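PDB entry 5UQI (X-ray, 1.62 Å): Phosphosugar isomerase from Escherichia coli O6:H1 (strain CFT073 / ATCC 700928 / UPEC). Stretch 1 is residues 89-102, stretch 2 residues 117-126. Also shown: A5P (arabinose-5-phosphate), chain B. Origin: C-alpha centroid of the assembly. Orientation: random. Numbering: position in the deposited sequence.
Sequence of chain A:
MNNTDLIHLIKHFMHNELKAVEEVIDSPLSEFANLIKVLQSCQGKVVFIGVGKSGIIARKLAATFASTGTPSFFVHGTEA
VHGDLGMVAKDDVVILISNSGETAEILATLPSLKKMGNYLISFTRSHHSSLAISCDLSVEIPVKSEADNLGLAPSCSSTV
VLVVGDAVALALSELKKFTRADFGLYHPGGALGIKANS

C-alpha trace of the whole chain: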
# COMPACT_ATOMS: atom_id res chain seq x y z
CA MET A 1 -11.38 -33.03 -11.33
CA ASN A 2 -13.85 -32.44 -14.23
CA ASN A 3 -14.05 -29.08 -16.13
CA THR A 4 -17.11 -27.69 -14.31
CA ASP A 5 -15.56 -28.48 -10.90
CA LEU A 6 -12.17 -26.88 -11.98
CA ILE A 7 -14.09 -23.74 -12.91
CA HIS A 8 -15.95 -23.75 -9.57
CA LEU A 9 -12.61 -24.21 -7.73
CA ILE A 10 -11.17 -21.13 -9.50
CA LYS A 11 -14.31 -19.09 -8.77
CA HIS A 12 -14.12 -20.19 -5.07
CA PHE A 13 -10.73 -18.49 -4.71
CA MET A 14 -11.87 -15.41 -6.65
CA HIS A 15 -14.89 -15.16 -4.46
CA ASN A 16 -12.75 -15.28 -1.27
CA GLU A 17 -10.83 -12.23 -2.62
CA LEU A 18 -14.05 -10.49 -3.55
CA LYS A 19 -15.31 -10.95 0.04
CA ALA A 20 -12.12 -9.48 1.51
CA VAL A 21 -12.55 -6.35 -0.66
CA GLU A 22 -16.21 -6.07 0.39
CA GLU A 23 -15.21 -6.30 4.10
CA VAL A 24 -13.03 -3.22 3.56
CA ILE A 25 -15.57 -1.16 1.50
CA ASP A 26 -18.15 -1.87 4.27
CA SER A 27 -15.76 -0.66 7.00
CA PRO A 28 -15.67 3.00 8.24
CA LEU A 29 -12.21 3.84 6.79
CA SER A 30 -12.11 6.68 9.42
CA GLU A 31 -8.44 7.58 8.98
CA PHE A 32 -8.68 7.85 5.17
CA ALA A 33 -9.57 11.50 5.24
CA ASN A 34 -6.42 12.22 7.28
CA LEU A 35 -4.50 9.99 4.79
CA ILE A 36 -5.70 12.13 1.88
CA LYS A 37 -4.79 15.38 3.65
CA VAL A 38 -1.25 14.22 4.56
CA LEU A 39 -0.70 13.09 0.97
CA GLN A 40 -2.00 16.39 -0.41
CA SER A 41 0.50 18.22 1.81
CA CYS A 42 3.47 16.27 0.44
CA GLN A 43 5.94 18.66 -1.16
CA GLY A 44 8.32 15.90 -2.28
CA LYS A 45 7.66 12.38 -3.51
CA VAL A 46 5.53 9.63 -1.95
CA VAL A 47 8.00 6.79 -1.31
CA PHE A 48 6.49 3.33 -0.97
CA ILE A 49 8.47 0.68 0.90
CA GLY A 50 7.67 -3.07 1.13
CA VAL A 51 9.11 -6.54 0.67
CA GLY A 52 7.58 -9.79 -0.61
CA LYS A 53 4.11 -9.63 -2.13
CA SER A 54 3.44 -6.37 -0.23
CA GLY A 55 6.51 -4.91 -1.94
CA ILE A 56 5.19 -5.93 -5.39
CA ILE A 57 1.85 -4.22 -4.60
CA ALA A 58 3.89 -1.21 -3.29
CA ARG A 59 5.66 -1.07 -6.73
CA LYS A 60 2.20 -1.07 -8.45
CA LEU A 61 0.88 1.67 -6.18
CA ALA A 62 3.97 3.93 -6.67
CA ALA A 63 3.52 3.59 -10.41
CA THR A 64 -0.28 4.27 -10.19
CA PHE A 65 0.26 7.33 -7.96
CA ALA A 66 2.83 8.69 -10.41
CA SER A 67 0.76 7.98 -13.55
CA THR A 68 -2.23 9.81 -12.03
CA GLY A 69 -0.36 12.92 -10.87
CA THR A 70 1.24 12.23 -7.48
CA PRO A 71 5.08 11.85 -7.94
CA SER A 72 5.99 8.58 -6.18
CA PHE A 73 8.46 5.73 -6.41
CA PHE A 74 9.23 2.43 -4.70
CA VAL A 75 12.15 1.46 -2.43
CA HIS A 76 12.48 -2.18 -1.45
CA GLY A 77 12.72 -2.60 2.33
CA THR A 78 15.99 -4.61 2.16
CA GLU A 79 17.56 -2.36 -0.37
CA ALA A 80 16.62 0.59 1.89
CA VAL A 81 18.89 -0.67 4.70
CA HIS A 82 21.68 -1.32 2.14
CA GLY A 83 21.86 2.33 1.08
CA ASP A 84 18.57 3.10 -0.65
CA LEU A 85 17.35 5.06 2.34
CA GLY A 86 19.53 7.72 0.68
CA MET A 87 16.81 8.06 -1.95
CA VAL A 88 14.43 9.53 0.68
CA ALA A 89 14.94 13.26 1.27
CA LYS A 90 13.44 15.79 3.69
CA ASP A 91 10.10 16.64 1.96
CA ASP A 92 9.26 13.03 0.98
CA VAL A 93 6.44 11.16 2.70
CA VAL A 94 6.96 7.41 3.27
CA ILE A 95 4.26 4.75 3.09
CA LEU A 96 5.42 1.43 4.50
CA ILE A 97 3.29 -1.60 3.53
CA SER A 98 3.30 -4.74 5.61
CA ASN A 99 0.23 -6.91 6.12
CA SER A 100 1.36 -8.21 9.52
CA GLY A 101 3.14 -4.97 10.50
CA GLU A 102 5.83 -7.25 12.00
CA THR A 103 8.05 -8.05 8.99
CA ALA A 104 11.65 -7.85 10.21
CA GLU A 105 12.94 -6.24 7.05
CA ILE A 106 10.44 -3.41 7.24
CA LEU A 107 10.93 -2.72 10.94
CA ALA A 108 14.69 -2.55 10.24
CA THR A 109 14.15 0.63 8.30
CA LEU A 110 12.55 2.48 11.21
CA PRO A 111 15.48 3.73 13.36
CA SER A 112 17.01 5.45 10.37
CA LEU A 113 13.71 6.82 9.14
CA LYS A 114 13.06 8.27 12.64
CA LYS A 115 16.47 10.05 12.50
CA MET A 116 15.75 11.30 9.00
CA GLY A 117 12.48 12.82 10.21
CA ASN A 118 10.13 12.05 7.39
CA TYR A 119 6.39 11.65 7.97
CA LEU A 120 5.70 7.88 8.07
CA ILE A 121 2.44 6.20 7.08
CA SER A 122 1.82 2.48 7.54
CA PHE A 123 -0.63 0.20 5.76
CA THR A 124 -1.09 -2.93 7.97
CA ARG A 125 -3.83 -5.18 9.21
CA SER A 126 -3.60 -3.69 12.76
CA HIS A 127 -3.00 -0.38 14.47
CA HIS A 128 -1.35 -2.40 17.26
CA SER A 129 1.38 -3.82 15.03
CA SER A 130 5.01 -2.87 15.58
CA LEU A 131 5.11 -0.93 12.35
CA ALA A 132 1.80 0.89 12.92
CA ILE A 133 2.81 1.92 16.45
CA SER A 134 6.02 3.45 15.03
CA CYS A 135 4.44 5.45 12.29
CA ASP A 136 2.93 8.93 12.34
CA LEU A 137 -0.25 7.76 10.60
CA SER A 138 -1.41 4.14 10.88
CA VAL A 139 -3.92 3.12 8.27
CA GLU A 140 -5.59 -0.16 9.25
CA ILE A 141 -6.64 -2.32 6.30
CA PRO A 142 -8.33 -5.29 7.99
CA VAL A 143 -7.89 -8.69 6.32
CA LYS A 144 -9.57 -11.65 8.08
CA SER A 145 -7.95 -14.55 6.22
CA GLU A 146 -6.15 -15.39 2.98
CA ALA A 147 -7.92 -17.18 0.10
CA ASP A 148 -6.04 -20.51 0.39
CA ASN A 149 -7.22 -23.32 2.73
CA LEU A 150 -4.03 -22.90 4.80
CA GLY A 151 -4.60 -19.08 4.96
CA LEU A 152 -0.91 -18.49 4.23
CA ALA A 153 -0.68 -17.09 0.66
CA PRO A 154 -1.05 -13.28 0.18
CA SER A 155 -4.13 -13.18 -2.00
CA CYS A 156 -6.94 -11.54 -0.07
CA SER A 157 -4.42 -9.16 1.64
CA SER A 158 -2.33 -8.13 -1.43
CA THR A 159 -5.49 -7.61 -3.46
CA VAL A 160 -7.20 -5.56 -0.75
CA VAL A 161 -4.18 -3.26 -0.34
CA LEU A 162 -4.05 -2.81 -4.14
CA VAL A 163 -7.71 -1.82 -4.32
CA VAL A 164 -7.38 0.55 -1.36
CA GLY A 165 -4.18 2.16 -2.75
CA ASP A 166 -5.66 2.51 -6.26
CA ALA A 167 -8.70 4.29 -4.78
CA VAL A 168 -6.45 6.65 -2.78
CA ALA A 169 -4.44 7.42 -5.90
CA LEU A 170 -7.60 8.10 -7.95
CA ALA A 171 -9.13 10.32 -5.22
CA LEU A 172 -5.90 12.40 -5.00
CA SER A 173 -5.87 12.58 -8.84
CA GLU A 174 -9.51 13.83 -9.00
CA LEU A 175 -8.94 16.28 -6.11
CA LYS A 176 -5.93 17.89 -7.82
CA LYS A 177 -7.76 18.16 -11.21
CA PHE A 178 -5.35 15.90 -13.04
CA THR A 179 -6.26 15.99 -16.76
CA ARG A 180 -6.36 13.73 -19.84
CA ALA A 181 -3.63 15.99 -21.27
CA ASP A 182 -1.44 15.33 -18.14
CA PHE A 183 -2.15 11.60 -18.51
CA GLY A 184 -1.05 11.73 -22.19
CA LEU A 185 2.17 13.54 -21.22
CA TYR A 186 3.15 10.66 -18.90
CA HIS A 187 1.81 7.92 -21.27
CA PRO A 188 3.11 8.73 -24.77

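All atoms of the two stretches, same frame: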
# COMPACT_ATOMS: atom_id res chain seq x y z
N ALA A 89 14.45 11.94 0.83
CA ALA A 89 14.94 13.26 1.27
C ALA A 89 13.88 14.03 2.05
O ALA A 89 12.77 13.60 2.15
CB ALA A 89 15.42 14.06 0.08
N LYS A 90 14.25 15.18 2.61
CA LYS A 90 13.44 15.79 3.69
C LYS A 90 11.92 15.94 3.48
O LYS A 90 11.15 15.66 4.42
CB LYS A 90 14.05 17.14 4.12
CG LYS A 90 14.17 18.19 3.03
CD LYS A 90 14.38 19.60 3.60
CE LYS A 90 15.86 19.92 3.74
NZ LYS A 90 16.07 21.37 4.04
N ASP A 91 11.52 16.37 2.29
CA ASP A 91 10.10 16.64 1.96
C ASP A 91 9.30 15.38 1.57
O ASP A 91 8.08 15.46 1.37
CB ASP A 91 9.99 17.60 0.78
CG ASP A 91 10.54 19.02 1.10
OD1 ASP A 91 10.32 19.49 2.22
OD2 ASP A 91 11.17 19.61 0.21
N ASP A 92 9.99 14.22 1.43
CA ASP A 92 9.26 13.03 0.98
C ASP A 92 8.44 12.45 2.09
O ASP A 92 8.78 12.61 3.28
CB ASP A 92 10.25 11.96 0.52
CG ASP A 92 11.07 12.39 -0.73
OD1 ASP A 92 10.68 13.33 -1.49
OD2 ASP A 92 12.20 11.87 -0.91
N VAL A 93 7.31 11.84 1.73
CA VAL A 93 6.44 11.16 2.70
C VAL A 93 6.58 9.70 2.41
O VAL A 93 6.56 9.35 1.22
CB VAL A 93 4.97 11.62 2.56
CG1 VAL A 93 3.99 10.75 3.36
CG2 VAL A 93 4.93 13.13 2.92
N VAL A 94 6.66 8.86 3.43
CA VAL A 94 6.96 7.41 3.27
C VAL A 94 5.73 6.62 3.64
O VAL A 94 5.13 6.82 4.74
CB VAL A 94 8.20 7.00 4.13
CG1 VAL A 94 8.49 5.53 3.97
CG2 VAL A 94 9.42 7.81 3.77
N ILE A 95 5.31 5.68 2.75
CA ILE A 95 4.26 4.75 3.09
C ILE A 95 4.91 3.39 3.18
O ILE A 95 5.46 2.89 2.19
CB ILE A 95 3.14 4.71 2.01
CG1 ILE A 95 2.44 6.09 1.91
CG2 ILE A 95 2.16 3.61 2.30
CD1 ILE A 95 1.36 6.20 0.82
N LEU A 96 4.85 2.76 4.34
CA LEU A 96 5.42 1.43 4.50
C LEU A 96 4.29 0.41 4.53
O LEU A 96 3.34 0.53 5.31
CB LEU A 96 6.20 1.32 5.82
CG LEU A 96 7.37 2.31 5.87
CD1 LEU A 96 7.05 3.53 6.78
CD2 LEU A 96 8.67 1.63 6.29
N ILE A 97 4.35 -0.61 3.67
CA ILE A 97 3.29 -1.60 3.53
C ILE A 97 3.74 -2.92 4.07
O ILE A 97 4.78 -3.45 3.65
CB ILE A 97 2.85 -1.76 2.02
CG1 ILE A 97 2.35 -0.43 1.48
CG2 ILE A 97 1.76 -2.86 1.97
CD1 ILE A 97 1.83 -0.57 0.02
N SER A 98 3.01 -3.42 5.06
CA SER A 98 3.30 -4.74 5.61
C SER A 98 1.99 -5.30 6.19
O SER A 98 1.40 -4.69 7.09
CB SER A 98 4.32 -4.62 6.77
OG SER A 98 4.45 -5.85 7.50
N ASN A 99 1.53 -6.43 5.67
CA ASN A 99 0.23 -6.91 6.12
C ASN A 99 0.27 -7.19 7.64
O ASN A 99 -0.60 -6.71 8.41
CB ASN A 99 -0.21 -8.12 5.30
CG ASN A 99 -1.54 -8.71 5.81
OD1 ASN A 99 -1.58 -9.86 6.23
ND2 ASN A 99 -2.60 -7.90 5.85
N SER A 100 1.27 -7.94 8.08
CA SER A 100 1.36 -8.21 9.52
C SER A 100 1.77 -6.98 10.31
O SER A 100 1.41 -6.86 11.51
CB SER A 100 2.41 -9.28 9.79
OG SER A 100 3.74 -8.85 9.46
N GLY A 101 2.57 -6.10 9.72
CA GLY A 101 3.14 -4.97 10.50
C GLY A 101 4.26 -5.45 11.42
O GLY A 101 4.72 -4.67 12.28
N GLU A 102 4.76 -6.67 11.17
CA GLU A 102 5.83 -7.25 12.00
C GLU A 102 7.04 -7.70 11.18
O GLU A 102 8.01 -8.22 11.75
CB GLU A 102 5.28 -8.44 12.80
CG GLU A 102 4.11 -8.10 13.76
CD GLU A 102 4.47 -7.10 14.84
OE1 GLU A 102 5.68 -6.95 15.16
OE2 GLU A 102 3.51 -6.42 15.37
N GLY A 117 13.57 11.89 9.87
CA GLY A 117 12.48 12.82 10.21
C GLY A 117 11.27 12.82 9.31
O GLY A 117 10.31 13.52 9.55
N ASN A 118 11.31 12.05 8.23
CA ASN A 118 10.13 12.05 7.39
C ASN A 118 8.82 11.60 8.05
O ASN A 118 8.82 10.71 8.93
CB ASN A 118 10.41 11.12 6.21
CG ASN A 118 11.66 11.51 5.46
OD1 ASN A 118 12.80 11.15 5.85
ND2 ASN A 118 11.46 12.20 4.37
N TYR A 119 7.70 12.10 7.53
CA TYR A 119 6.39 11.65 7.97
C TYR A 119 6.16 10.23 7.45
O TYR A 119 6.40 9.97 6.25
CB TYR A 119 5.35 12.59 7.38
CG TYR A 119 4.02 12.45 8.04
CD1 TYR A 119 3.12 11.49 7.66
CD2 TYR A 119 3.66 13.26 9.12
CE1 TYR A 119 1.89 11.31 8.28
CE2 TYR A 119 2.45 13.08 9.74
CZ TYR A 119 1.55 12.14 9.33
OH TYR A 119 0.31 11.96 9.94
N LEU A 120 5.83 9.33 8.37
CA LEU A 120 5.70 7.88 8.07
C LEU A 120 4.26 7.47 8.16
O LEU A 120 3.60 7.67 9.15
CB LEU A 120 6.56 7.02 9.02
CG LEU A 120 8.02 7.44 9.16
CD1 LEU A 120 8.64 6.46 10.19
CD2 LEU A 120 8.77 7.46 7.79
N ILE A 121 3.78 6.75 7.12
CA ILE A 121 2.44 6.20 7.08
C ILE A 121 2.60 4.69 6.97
O ILE A 121 3.46 4.24 6.22
CB ILE A 121 1.73 6.72 5.78
CG1 ILE A 121 1.54 8.25 5.93
CG2 ILE A 121 0.38 6.02 5.57
CD1 ILE A 121 1.13 8.86 4.59
N SER A 122 1.80 3.92 7.69
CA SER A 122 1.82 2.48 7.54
C SER A 122 0.50 1.97 6.99
O SER A 122 -0.56 2.50 7.31
CB SER A 122 2.15 1.71 8.83
OG SER A 122 1.11 2.04 9.84
N PHE A 123 0.56 0.95 6.12
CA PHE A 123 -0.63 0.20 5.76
C PHE A 123 -0.44 -1.20 6.30
O PHE A 123 0.45 -1.96 5.80
CB PHE A 123 -0.70 0.07 4.20
CG PHE A 123 -1.12 1.32 3.41
CD1 PHE A 123 -1.23 2.59 3.96
CD2 PHE A 123 -1.29 1.20 2.00
CE1 PHE A 123 -1.62 3.68 3.19
CE2 PHE A 123 -1.63 2.31 1.23
CZ PHE A 123 -1.83 3.54 1.81
N THR A 124 -1.22 -1.62 7.32
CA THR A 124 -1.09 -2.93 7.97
C THR A 124 -2.48 -3.41 8.35
O THR A 124 -3.41 -2.60 8.31
CB THR A 124 -0.19 -2.92 9.24
OG1 THR A 124 -0.93 -2.38 10.37
CG2 THR A 124 1.11 -2.07 9.04
N ARG A 125 -2.55 -4.64 8.81
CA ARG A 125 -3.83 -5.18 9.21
C ARG A 125 -4.22 -4.74 10.61
O ARG A 125 -5.32 -5.11 11.05
CB ARG A 125 -3.79 -6.70 9.08
CG ARG A 125 -3.12 -7.44 10.18
CD ARG A 125 -3.08 -8.94 9.86
NE ARG A 125 -2.18 -9.55 10.80
CZ ARG A 125 -1.41 -10.62 10.58
NH1 ARG A 125 -1.41 -11.21 9.39
NH2 ARG A 125 -0.61 -11.08 11.55
N SER A 126 -3.34 -4.04 11.32
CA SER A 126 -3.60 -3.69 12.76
C SER A 126 -2.88 -2.48 13.25
O SER A 126 -1.63 -2.41 13.19
CB SER A 126 -3.16 -4.85 13.64
OG SER A 126 -3.36 -4.55 15.05
C1 A5P B . 5.12 -13.75 1.86
O1 A5P B . 4.03 -14.09 1.69
C2 A5P B . 5.49 -12.45 1.31
O2 A5P B . 5.32 -12.33 -0.06
C3 A5P B . 4.72 -11.52 2.15
O3 A5P B . 4.07 -10.47 1.42
C4 A5P B . 5.94 -11.12 2.93
O4 A5P B . 6.29 -12.14 3.85
C5 A5P B . 5.77 -9.82 3.65
O5 A5P B . 4.79 -9.98 4.61
P A5P B . 4.14 -8.62 5.13
O1P A5P B . 3.12 -8.09 4.10
O2P A5P B . 3.41 -9.12 6.49
O3P A5P B . 5.20 -7.65 5.27
O HOH W 1 7.89 14.05 5.39
O HOH W 2 -0.45 -8.03 13.09

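The strands around Val93-Ile97 and Leu120-Thr124 run parallel, their axes 20° apart and 4.6 Å at closest approach. The backbone bonds alternate. Val94 N donates to Tyr119 O (3.0 Å), and Ile121 N to Val94 O (2.7 Å). Leu96 N donates to Ile121 O (2.8 Å), and Phe123 N to Leu96 O (2.9 Å). Ser98 N to Phe123 O (3.0 Å) and Arg125 N to Asn99 O (2.9 Å) continue the pairing.

Ile95, Ile97, Ile121 and Phe123 share one face of the sheet. Ile95 CG2 sits over the Phe123 ring, 3.8 Å from its centroid, in a CH-pi contact. Val94, Leu96, Leu120 and Ser122 share the other face, where Val94 CB meets Leu120 CD2 at 3.7 Å. All eight are buried, which suits the mostly apolar side chains.

Asn118 ties down the turn from Ala89 to Asp92. Its ND2 donates to Ala89 O and to Asp92 O, both at 2.9 Å, so one amide group serves two carbonyls. A water bridges Asp92 O and Tyr119 N.

At the far end, the Arg125 guanidinium lies with one face against Ser100 CA. Arg125 NH1 makes a weak hydrogen bond to Asn99 OD1 (3.4 Å). Gly101 has positive phi, and an ideal CB would crowd Thr124 CG2 at 3.3 Å. Ser98, Asn99 and Ser100 also bind the arabinose-5-phosphate phosphate.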